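Phl p 3 allergen (PDB 3FT1) is a secreted major grass pollen allergen recognised by IgE, and belongs to the expansin B subfamily, relatives of proteins that loosen plant cell walls. Local coordinates at residues 64-69 with 78-83; 31-36 with 51-56; 35-40 with 60-65. One frame throughout, in Å; residues are numbered along the deposited sequence.

Contact 1 of 3, residues 64-69 with 78-83; sequences PFNFRF and VFDEVI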
loop_
_atom_site.group_PDB
_atom_site.type_symbol
_atom_site.label_atom_id
_atom_site.label_comp_id
_atom_site.label_asym_id
_atom_site.label_seq_id
_atom_site.Cartn_x
_atom_site.Cartn_y
_atom_site.Cartn_z
ATOM N N PRO A 64 -6.103 -9.916 -4.697
ATOM C CA PRO A 64 -4.940 -9.021 -4.615
ATOM C C PRO A 64 -5.318 -7.609 -4.168
ATOM O O PRO A 64 -6.446 -7.163 -4.362
ATOM C CB PRO A 64 -4.394 -9.011 -6.044
ATOM C CG PRO A 64 -5.507 -9.488 -6.902
ATOM C CD PRO A 64 -6.357 -10.387 -6.068
ATOM N N PHE A 65 -4.363 -6.908 -3.573
ATOM C CA PHE A 65 -4.658 -5.641 -2.922
ATOM C C PHE A 65 -4.352 -4.434 -3.804
ATOM O O PHE A 65 -3.327 -4.390 -4.466
ATOM C CB PHE A 65 -3.880 -5.557 -1.609
ATOM C CG PHE A 65 -4.152 -6.711 -0.680
ATOM C CD1 PHE A 65 -5.391 -6.854 -0.087
ATOM C CD2 PHE A 65 -3.175 -7.658 -0.419
ATOM C CE1 PHE A 65 -5.652 -7.918 0.760
ATOM C CE2 PHE A 65 -3.430 -8.730 0.428
ATOM C CZ PHE A 65 -4.671 -8.852 1.019
ATOM N N ASN A 66 -5.259 -3.461 -3.789
ATOM C CA ASN A 66 -5.079 -2.190 -4.486
ATOM C C ASN A 66 -4.781 -1.088 -3.484
ATOM O O ASN A 66 -5.262 -1.130 -2.351
ATOM C CB ASN A 66 -6.352 -1.853 -5.267
ATOM C CG ASN A 66 -6.893 -3.050 -6.010
ATOM O OD1 ASN A 66 -6.314 -3.483 -7.005
ATOM N ND2 ASN A 66 -7.991 -3.615 -5.510
ATOM N N PHE A 67 -3.978 -0.111 -3.889
ATOM C CA PHE A 67 -3.576 0.971 -2.996
ATOM C C PHE A 67 -3.782 2.329 -3.657
ATOM O O PHE A 67 -3.398 2.528 -4.808
ATOM C CB PHE A 67 -2.108 0.807 -2.580
ATOM C CG PHE A 67 -1.861 -0.422 -1.749
ATOM C CD1 PHE A 67 -1.981 -0.371 -0.371
ATOM C CD2 PHE A 67 -1.566 -1.634 -2.351
ATOM C CE1 PHE A 67 -1.791 -1.510 0.404
ATOM C CE2 PHE A 67 -1.369 -2.778 -1.587
ATOM C CZ PHE A 67 -1.478 -2.714 -0.209
ATOM N N ARG A 68 -4.406 3.243 -2.928
ATOM C CA ARG A 68 -4.569 4.617 -3.402
ATOM C C ARG A 68 -3.671 5.514 -2.584
ATOM O O ARG A 68 -3.723 5.494 -1.346
ATOM C CB ARG A 68 -6.014 5.088 -3.269
ATOM C CG ARG A 68 -6.208 6.541 -3.688
ATOM C CD ARG A 68 -7.665 6.854 -3.947
ATOM N NE ARG A 68 -8.431 6.913 -2.707
ATOM C CZ ARG A 68 -9.744 7.128 -2.656
ATOM N NH1 ARG A 68 -10.435 7.298 -3.778
ATOM N NH2 ARG A 68 -10.363 7.174 -1.487
ATOM N N PHE A 69 -2.842 6.286 -3.282
ATOM C CA PHE A 69 -1.950 7.256 -2.662
ATOM C C PHE A 69 -2.436 8.679 -2.902
ATOM O O PHE A 69 -2.887 9.009 -3.996
ATOM C CB PHE A 69 -0.544 7.146 -3.256
ATOM C CG PHE A 69 0.149 5.840 -2.954
ATOM C CD1 PHE A 69 0.817 5.660 -1.759
ATOM C CD2 PHE A 69 0.136 4.803 -3.867
ATOM C CE1 PHE A 69 1.458 4.473 -1.476
ATOM C CE2 PHE A 69 0.777 3.609 -3.587
ATOM C CZ PHE A 69 1.436 3.449 -2.386
ATOM N N VAL A 78 -3.299 5.452 -8.103
ATOM C CA VAL A 78 -3.795 4.153 -7.673
ATOM C C VAL A 78 -2.931 3.059 -8.297
ATOM O O VAL A 78 -2.671 3.064 -9.503
ATOM C CB VAL A 78 -5.270 3.947 -8.048
ATOM C CG1 VAL A 78 -5.705 2.527 -7.706
ATOM C CG2 VAL A 78 -6.147 4.949 -7.304
ATOM N N PHE A 79 -2.439 2.156 -7.455
ATOM C CA PHE A 79 -1.680 1.010 -7.923
ATOM C C PHE A 79 -2.532 -0.228 -7.699
ATOM O O PHE A 79 -2.884 -0.548 -6.567
ATOM C CB PHE A 79 -0.350 0.910 -7.175
ATOM C CG PHE A 79 0.611 2.005 -7.527
ATOM C CD1 PHE A 79 1.527 1.835 -8.555
ATOM C CD2 PHE A 79 0.578 3.218 -6.858
ATOM C CE1 PHE A 79 2.407 2.845 -8.893
ATOM C CE2 PHE A 79 1.456 4.231 -7.197
ATOM C CZ PHE A 79 2.363 4.047 -8.215
ATOM N N ASP A 80 -2.877 -0.905 -8.788
ATOM C CA ASP A 80 -3.860 -1.980 -8.733
ATOM C C ASP A 80 -3.235 -3.365 -8.630
ATOM O O ASP A 80 -2.234 -3.657 -9.281
ATOM C CB ASP A 80 -4.800 -1.903 -9.938
ATOM C CG ASP A 80 -5.676 -0.654 -9.915
ATOM O OD1 ASP A 80 -6.651 -0.622 -9.137
ATOM O OD2 ASP A 80 -5.386 0.295 -10.676
ATOM N N GLU A 81 -3.846 -4.206 -7.800
ATOM C CA GLU A 81 -3.433 -5.597 -7.619
ATOM C C GLU A 81 -1.919 -5.721 -7.460
ATOM O O GLU A 81 -1.252 -6.472 -8.171
ATOM C CB GLU A 81 -3.973 -6.471 -8.758
ATOM C CG GLU A 81 -5.478 -6.272 -8.982
ATOM C CD GLU A 81 -6.133 -7.417 -9.729
ATOM O OE1 GLU A 81 -5.409 -8.228 -10.343
ATOM O OE2 GLU A 81 -7.378 -7.506 -9.693
ATOM N N VAL A 82 -1.398 -4.980 -6.494
ATOM C CA VAL A 82 0.040 -4.893 -6.259
ATOM C C VAL A 82 0.587 -6.026 -5.401
ATOM O O VAL A 82 1.717 -6.467 -5.601
ATOM C CB VAL A 82 0.399 -3.565 -5.574
ATOM C CG1 VAL A 82 1.905 -3.507 -5.317
ATOM C CG2 VAL A 82 -0.036 -2.410 -6.439
ATOM N N ILE A 83 -0.210 -6.469 -4.437
ATOM C CA ILE A 83 0.189 -7.524 -3.511
ATOM C C ILE A 83 -0.852 -8.645 -3.519
ATOM O O ILE A 83 -2.058 -8.383 -3.421
ATOM C CB ILE A 83 0.338 -6.964 -2.079
ATOM C CG1 ILE A 83 1.347 -5.807 -2.072
ATOM C CG2 ILE A 83 0.713 -8.069 -1.092
ATOM C CD1 ILE A 83 1.554 -5.182 -0.724
HETATM O O HOH W 1 -8.124 -6.558 -6.673
HETATM O O HOH W 2 -8.132 -3.104 -9.091
#

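Contact 2 of 3, residues 31-36 with 51-56; sequences AEVELR and NVWEVK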
loop_
_atom_site.group_PDB
_atom_site.type_symbol
_atom_site.label_atom_id
_atom_site.label_comp_id
_atom_site.label_asym_id
_atom_site.label_seq_id
_atom_site.Cartn_x
_atom_site.Cartn_y
_atom_site.Cartn_z
ATOM N N ALA A 31 1.116 11.512 1.716
ATOM C CA ALA A 31 0.247 12.034 2.760
ATOM C C ALA A 31 -0.698 10.952 3.280
ATOM O O ALA A 31 -0.835 10.763 4.494
ATOM C CB ALA A 31 -0.551 13.224 2.247
ATOM N N GLU A 32 -1.350 10.246 2.357
ATOM C CA GLU A 32 -2.338 9.228 2.713
ATOM C C GLU A 32 -2.099 7.979 1.878
ATOM O O GLU A 32 -1.720 8.071 0.717
ATOM C CB GLU A 32 -3.762 9.701 2.412
ATOM C CG GLU A 32 -4.265 10.918 3.155
ATOM C CD GLU A 32 -5.702 11.249 2.748
ATOM O OE1 GLU A 32 -6.502 10.300 2.567
ATOM O OE2 GLU A 32 -6.023 12.442 2.591
ATOM N N VAL A 33 -2.347 6.818 2.472
ATOM C CA VAL A 33 -2.378 5.560 1.738
ATOM C C VAL A 33 -3.650 4.821 2.144
ATOM O O VAL A 33 -3.942 4.707 3.332
ATOM C CB VAL A 33 -1.186 4.668 2.114
ATOM C CG1 VAL A 33 -1.286 3.315 1.409
ATOM C CG2 VAL A 33 0.118 5.353 1.785
ATOM N N GLU A 34 -4.400 4.319 1.167
ATOM C CA GLU A 34 -5.579 3.515 1.463
ATOM C C GLU A 34 -5.520 2.198 0.726
ATOM O O GLU A 34 -4.940 2.106 -0.348
ATOM C CB GLU A 34 -6.856 4.251 1.049
ATOM C CG GLU A 34 -7.062 5.552 1.762
ATOM C CD GLU A 34 -7.831 6.537 0.915
ATOM O OE1 GLU A 34 -7.348 6.856 -0.191
ATOM O OE2 GLU A 34 -8.905 6.986 1.356
ATOM N N LEU A 35 -6.138 1.184 1.320
ATOM C CA LEU A 35 -6.235 -0.131 0.719
ATOM C C LEU A 35 -7.649 -0.383 0.207
ATOM O O LEU A 35 -8.619 -0.033 0.863
ATOM C CB LEU A 35 -5.894 -1.195 1.771
ATOM C CG LEU A 35 -6.376 -2.603 1.423
ATOM C CD1 LEU A 35 -5.435 -3.194 0.396
ATOM C CD2 LEU A 35 -6.449 -3.470 2.659
ATOM N N ARG A 36 -7.762 -0.983 -0.970
ATOM C CA ARG A 36 -9.041 -1.537 -1.397
ATOM C C ARG A 36 -8.864 -3.037 -1.605
ATOM O O ARG A 36 -8.067 -3.475 -2.442
ATOM C CB ARG A 36 -9.553 -0.864 -2.676
ATOM C CG ARG A 36 -10.963 -1.299 -3.077
ATOM C CD ARG A 36 -11.463 -0.591 -4.320
ATOM N NE ARG A 36 -10.732 -0.983 -5.522
ATOM C CZ ARG A 36 -10.870 -2.156 -6.134
ATOM N NH1 ARG A 36 -11.704 -3.069 -5.655
ATOM N NH2 ARG A 36 -10.170 -2.422 -7.224
ATOM N N ASN A 51 8.149 4.161 10.317
ATOM C CA ASN A 51 8.750 3.803 9.039
ATOM C C ASN A 51 7.829 2.940 8.184
ATOM O O ASN A 51 8.158 2.624 7.041
ATOM C CB ASN A 51 10.068 3.055 9.258
ATOM C CG ASN A 51 10.919 3.666 10.355
ATOM O OD1 ASN A 51 10.826 4.862 10.642
ATOM N ND2 ASN A 51 11.766 2.845 10.968
ATOM N N VAL A 52 6.689 2.538 8.744
ATOM C CA VAL A 52 5.784 1.639 8.031
ATOM C C VAL A 52 4.340 2.095 8.113
ATOM O O VAL A 52 4.004 3.019 8.856
ATOM C CB VAL A 52 5.872 0.184 8.543
ATOM C CG1 VAL A 52 7.306 -0.315 8.503
ATOM C CG2 VAL A 52 5.276 0.065 9.947
ATOM N N TRP A 53 3.495 1.437 7.327
ATOM C CA TRP A 53 2.076 1.745 7.273
ATOM C C TRP A 53 1.352 0.460 7.567
ATOM O O TRP A 53 1.765 -0.607 7.123
ATOM C CB TRP A 53 1.670 2.219 5.881
ATOM C CG TRP A 53 2.257 3.521 5.480
ATOM C CD1 TRP A 53 3.526 3.747 5.039
ATOM C CD2 TRP A 53 1.587 4.790 5.450
ATOM N NE1 TRP A 53 3.695 5.079 4.756
ATOM C CE2 TRP A 53 2.518 5.740 4.992
ATOM C CE3 TRP A 53 0.288 5.210 5.760
ATOM C CZ2 TRP A 53 2.199 7.088 4.844
ATOM C CZ3 TRP A 53 -0.030 6.554 5.610
ATOM C CH2 TRP A 53 0.926 7.475 5.156
ATOM N N GLU A 54 0.257 0.556 8.302
ATOM C CA GLU A 54 -0.434 -0.642 8.731
ATOM C C GLU A 54 -1.931 -0.585 8.462
ATOM O O GLU A 54 -2.557 0.464 8.603
ATOM C CB GLU A 54 -0.174 -0.865 10.216
ATOM C CG GLU A 54 -0.955 -2.008 10.818
ATOM C CD GLU A 54 -0.720 -2.130 12.308
ATOM O OE1 GLU A 54 0.439 -1.964 12.736
ATOM O OE2 GLU A 54 -1.690 -2.385 13.050
ATOM N N VAL A 55 -2.502 -1.723 8.074
ATOM C CA VAL A 55 -3.953 -1.868 8.058
ATOM C C VAL A 55 -4.329 -3.238 8.614
ATOM O O VAL A 55 -3.751 -4.263 8.234
ATOM C CB VAL A 55 -4.574 -1.615 6.653
ATOM C CG1 VAL A 55 -4.047 -2.606 5.625
ATOM C CG2 VAL A 55 -6.101 -1.655 6.731
ATOM N N LYS A 56 -5.272 -3.234 9.550
ATOM C CA LYS A 56 -5.729 -4.452 10.204
ATOM C C LYS A 56 -7.187 -4.657 9.857
ATOM O O LYS A 56 -7.903 -3.702 9.575
ATOM C CB LYS A 56 -5.650 -4.311 11.722
ATOM C CG LYS A 56 -4.280 -4.401 12.342
ATOM C CD LYS A 56 -4.371 -4.044 13.827
ATOM C CE LYS A 56 -3.052 -4.259 14.555
ATOM N NZ LYS A 56 -2.940 -3.409 15.779
#

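Contact 3 of 3, residues 35-40 with 60-65; sequences LRQHGS and PLVGPF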
loop_
_atom_site.group_PDB
_atom_site.type_symbol
_atom_site.label_atom_id
_atom_site.label_comp_id
_atom_site.label_asym_id
_atom_site.label_seq_id
_atom_site.Cartn_x
_atom_site.Cartn_y
_atom_site.Cartn_z
ATOM N N LEU A 35 -6.138 1.184 1.320
ATOM C CA LEU A 35 -6.235 -0.131 0.719
ATOM C C LEU A 35 -7.649 -0.383 0.207
ATOM O O LEU A 35 -8.619 -0.033 0.863
ATOM C CB LEU A 35 -5.894 -1.195 1.771
ATOM C CG LEU A 35 -6.376 -2.603 1.423
ATOM C CD1 LEU A 35 -5.435 -3.194 0.396
ATOM C CD2 LEU A 35 -6.449 -3.470 2.659
ATOM N N ARG A 36 -7.762 -0.983 -0.970
ATOM C CA ARG A 36 -9.041 -1.537 -1.397
ATOM C C ARG A 36 -8.864 -3.037 -1.605
ATOM O O ARG A 36 -8.067 -3.475 -2.442
ATOM C CB ARG A 36 -9.553 -0.864 -2.676
ATOM C CG ARG A 36 -10.963 -1.299 -3.077
ATOM C CD ARG A 36 -11.463 -0.591 -4.320
ATOM N NE ARG A 36 -10.732 -0.983 -5.522
ATOM C CZ ARG A 36 -10.870 -2.156 -6.134
ATOM N NH1 ARG A 36 -11.704 -3.069 -5.655
ATOM N NH2 ARG A 36 -10.170 -2.422 -7.224
ATOM N N GLN A 37 -9.582 -3.829 -0.818
ATOM C CA GLN A 37 -9.504 -5.274 -0.969
ATOM C C GLN A 37 -10.160 -5.698 -2.273
ATOM O O GLN A 37 -11.019 -5.003 -2.804
ATOM C CB GLN A 37 -10.167 -5.982 0.214
ATOM C CG GLN A 37 -9.625 -5.566 1.561
ATOM C CD GLN A 37 -10.245 -6.367 2.677
ATOM O OE1 GLN A 37 -10.362 -7.585 2.578
ATOM N NE2 GLN A 37 -10.659 -5.690 3.743
ATOM N N HIS A 38 -9.735 -6.836 -2.804
ATOM C CA HIS A 38 -10.346 -7.375 -4.001
ATOM C C HIS A 38 -11.825 -7.651 -3.741
ATOM O O HIS A 38 -12.180 -8.240 -2.722
ATOM C CB HIS A 38 -9.647 -8.670 -4.421
ATOM C CG HIS A 38 -10.232 -9.301 -5.644
ATOM N ND1 HIS A 38 -9.901 -8.897 -6.922
ATOM C CD2 HIS A 38 -11.129 -10.304 -5.788
ATOM C CE1 HIS A 38 -10.568 -9.627 -7.797
ATOM N NE2 HIS A 38 -11.321 -10.489 -7.136
ATOM N N GLY A 39 -12.680 -7.220 -4.661
ATOM C CA GLY A 39 -14.106 -7.468 -4.546
ATOM C C GLY A 39 -14.768 -6.549 -3.540
ATOM O O GLY A 39 -15.925 -6.740 -3.170
ATOM N N SER A 40 -14.024 -5.548 -3.092
ATOM C CA SER A 40 -14.557 -4.548 -2.182
ATOM C C SER A 40 -14.583 -3.210 -2.887
ATOM O O SER A 40 -13.802 -2.965 -3.810
ATOM C CB SER A 40 -13.703 -4.454 -0.915
ATOM O OG SER A 40 -14.010 -3.277 -0.186
ATOM N N PRO A 60 -9.845 -12.069 7.619
ATOM C CA PRO A 60 -8.713 -12.122 6.690
ATOM C C PRO A 60 -8.901 -11.162 5.524
ATOM O O PRO A 60 -10.006 -11.006 5.000
ATOM C CB PRO A 60 -8.719 -13.576 6.216
ATOM C CG PRO A 60 -9.344 -14.326 7.355
ATOM C CD PRO A 60 -10.395 -13.406 7.903
ATOM N N LEU A 61 -7.813 -10.505 5.139
ATOM C CA LEU A 61 -7.841 -9.567 4.036
ATOM C C LEU A 61 -7.963 -10.327 2.720
ATOM O O LEU A 61 -7.415 -11.423 2.556
ATOM C CB LEU A 61 -6.579 -8.703 4.063
ATOM C CG LEU A 61 -6.419 -7.840 5.315
ATOM C CD1 LEU A 61 -5.000 -7.331 5.455
ATOM C CD2 LEU A 61 -7.398 -6.678 5.280
ATOM N N VAL A 62 -8.698 -9.750 1.785
ATOM C CA VAL A 62 -8.932 -10.397 0.507
ATOM C C VAL A 62 -8.197 -9.648 -0.599
ATOM O O VAL A 62 -8.496 -8.483 -0.879
ATOM C CB VAL A 62 -10.436 -10.464 0.198
ATOM C CG1 VAL A 62 -10.670 -11.011 -1.192
ATOM C CG2 VAL A 62 -11.158 -11.309 1.250
ATOM N N GLY A 63 -7.227 -10.324 -1.211
ATOM C CA GLY A 63 -6.442 -9.755 -2.289
ATOM C C GLY A 63 -6.829 -10.314 -3.641
ATOM O O GLY A 63 -7.760 -11.114 -3.736
ATOM N N PRO A 64 -6.103 -9.916 -4.697
ATOM C CA PRO A 64 -4.940 -9.021 -4.615
ATOM C C PRO A 64 -5.318 -7.609 -4.168
ATOM O O PRO A 64 -6.446 -7.163 -4.362
ATOM C CB PRO A 64 -4.394 -9.011 -6.044
ATOM C CG PRO A 64 -5.507 -9.488 -6.902
ATOM C CD PRO A 64 -6.357 -10.387 -6.068
ATOM N N PHE A 65 -4.363 -6.908 -3.573
ATOM C CA PHE A 65 -4.658 -5.641 -2.922
ATOM C C PHE A 65 -4.352 -4.434 -3.804
ATOM O O PHE A 65 -3.327 -4.390 -4.466
ATOM C CB PHE A 65 -3.880 -5.557 -1.609
ATOM C CG PHE A 65 -4.152 -6.711 -0.680
ATOM C CD1 PHE A 65 -5.391 -6.854 -0.087
ATOM C CD2 PHE A 65 -3.175 -7.658 -0.419
ATOM C CE1 PHE A 65 -5.652 -7.918 0.760
ATOM C CE2 PHE A 65 -3.430 -8.730 0.428
ATOM C CZ PHE A 65 -4.671 -8.852 1.019
HETATM O O HOH W 3 -11.505 -8.967 4.438
HETATM O O HOH W 1 -8.124 -6.558 -6.673
#

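Contact 1 of 3, residues 64-69 with 78-83
Main-chain hydrogen bonds hold strand 65-69 antiparallel to strand 78-80. Phe67 and Phe79 form a closed hydrogen-bonded pair, with Phe67 N to Phe79 O at 2.9 Å and Phe79 N to Phe67 O at 2.8 Å. Beside it, Arg68 and Val78 make a non-hydrogen-bonded pair, and their side chains leave the opposite face of the sheet. At Glu81, where phi turns positive (46°), the second chain bends round a corner. Beyond the bend, Val82 N still donates to Phe65 O at 2.9 Å, and Phe65 N reaches Ile83 O at 2.7 Å.

The corner is also gripped by a side chain. With CG beside its backbone N, Asn66 holds OD1 2.7 Å from Glu81 N, which approaches from above the amide plane. One water links Asn66 ND2, Pro64 O and Glu81 OE2; another joins Asn66 OD1, weakly, to Asp80 OD1. The extended Glu81 side chain runs alongside Pro64, bringing its CD to 3.6 Å from Pro64 CG.

Apolar contacts fill the other face. The Phe69 and Phe79 rings meet rim to rim, their planes 81° apart, and Phe69 CE2 comes within 3.3 Å of Phe79 CD2. Ile83 CD1 lies 3.9 Å from Phe67 CE2, while Ile83 CB meets the edge of Phe65. Phe6, Leu17, Leu19 and Ile21, from strands 3-8 and 16-24, pack on this same face. The arrangement is a beta hairpin of the immunoglobulin-like beta-sandwich of expansin C-terminal domains, its aromatic side turned to the core.

Contact 2 of 3, residues 31-36 with 51-56
Strands 31-36 and 52-56 run in roughly the same direction, their axes crossing at -35° and approaching to 8.7 Å. They are not neighbours in the sheet: strand 44-49 lies between them, antiparallel to both, and Val33 and Leu35 bond through their backbones to Leu46 and Glu44 of that strand. Near its start, the first strand carries a classic beta bulge in which Ala31 and Glu32 both face Met70.

Contact therefore passes from side chain to side chain, above the intervening strand. Trp53 carries most of it. Its CG stands beside the backbone N (chi1 -66°), which turns the indole toward Val33. Val33 CG1 is anti to the backbone N, so it is CG2 that sits over the six-membered ring, 3.8 Å from its centroid and only 2° off the normal, a nearly centred CH-pi contact. At the rim, Trp53 CH2 lies 3.8 Å from Ala31 O, which is in the ring plane.

Two residues further along, Leu35 and Val55 cross at about a right angle, with Leu35 CD2 3.9 Å from Val55 CG1. That methyl occupies the crowded position between the backbone N and the carbonyl carbon. Leu46 touches Leu35, Trp53 and Val55, and Ile21 also packs on the indole. The contact joins next-but-one strands on the buried, inward side of one sheet, across strand 44-49, in the hydrophobic core of the expansin-type beta-sandwich.

Contact 3 of 3, residues 35-40 with 60-65
The Phe65 ring carries Gly63 CA on one face, 3.6 Å above its plane and displaced toward the rim, while Leu61 C lies at the edge. Leu35 CD1 approaches obliquely and comes closest at Phe65 CB, 3.5 Å away. The imidazole of His38, placed by a CG anti to the backbone N, runs alongside the Pro64 ring; in its plane, 2.9 Å from His38 ND1, sits the water that is bound to Pro64 O. The Arg36 guanidinium meets Ser40 edge-on, Arg36 NH1 donating to Ser40 O at 2.8 Å nearly along the C=O axis. This bond adds to a type II turn from Gln37 to Ser40, in which Gly39 takes the positive phi of the third position.

Two direct bonds join the segments. Val62 N donates to Gln37 OE1 over 2.8 Å, from above the amide plane, and His38 N returns a bond to Val62 O, also at 2.8 Å but more bent (144°). A second water lies 2.6 Å from Gln37 OE1 and bridges it to Pro60 O.

Gln37 thus works as a neutral clamp: OE1 accepts two bonds, from Val62 N and from a water, while NE2 engages the carboxylate of Glu44. That fixes which way the amide faces, and the charge of Glu44 probably strengthens OE1 as an acceptor. The turn is moored to the irregular chain before strand 65-71 by two direct hydrogen bonds and bridging waters, with the apolar packing of Leu35 beside them.

Overall arrangement
Followed from the N terminus, strand 30-36 opens two of the three contacts. Contact 2 closes the shorter loop: the chain returns along strand 44-49 and then runs along strand 52-56 in roughly the direction of strand 30-36. Contact 3 starts at Leu35 and Arg36, which it shares with contact 2, and closes later, at 60-65, so the two loops cross rather than nest. Contact 1 opens where contact 3 ends, sharing Pro64 and Phe65, and forms the following hairpin in series with contact 2. Contacts 1 and 2 are tied directly, strand 65-71 to strand 30-36: Arg68 forms a salt bridge with Glu34, and Asn66 O probably accepts a bond from Arg36 N. The 37-40 turn lies at one end.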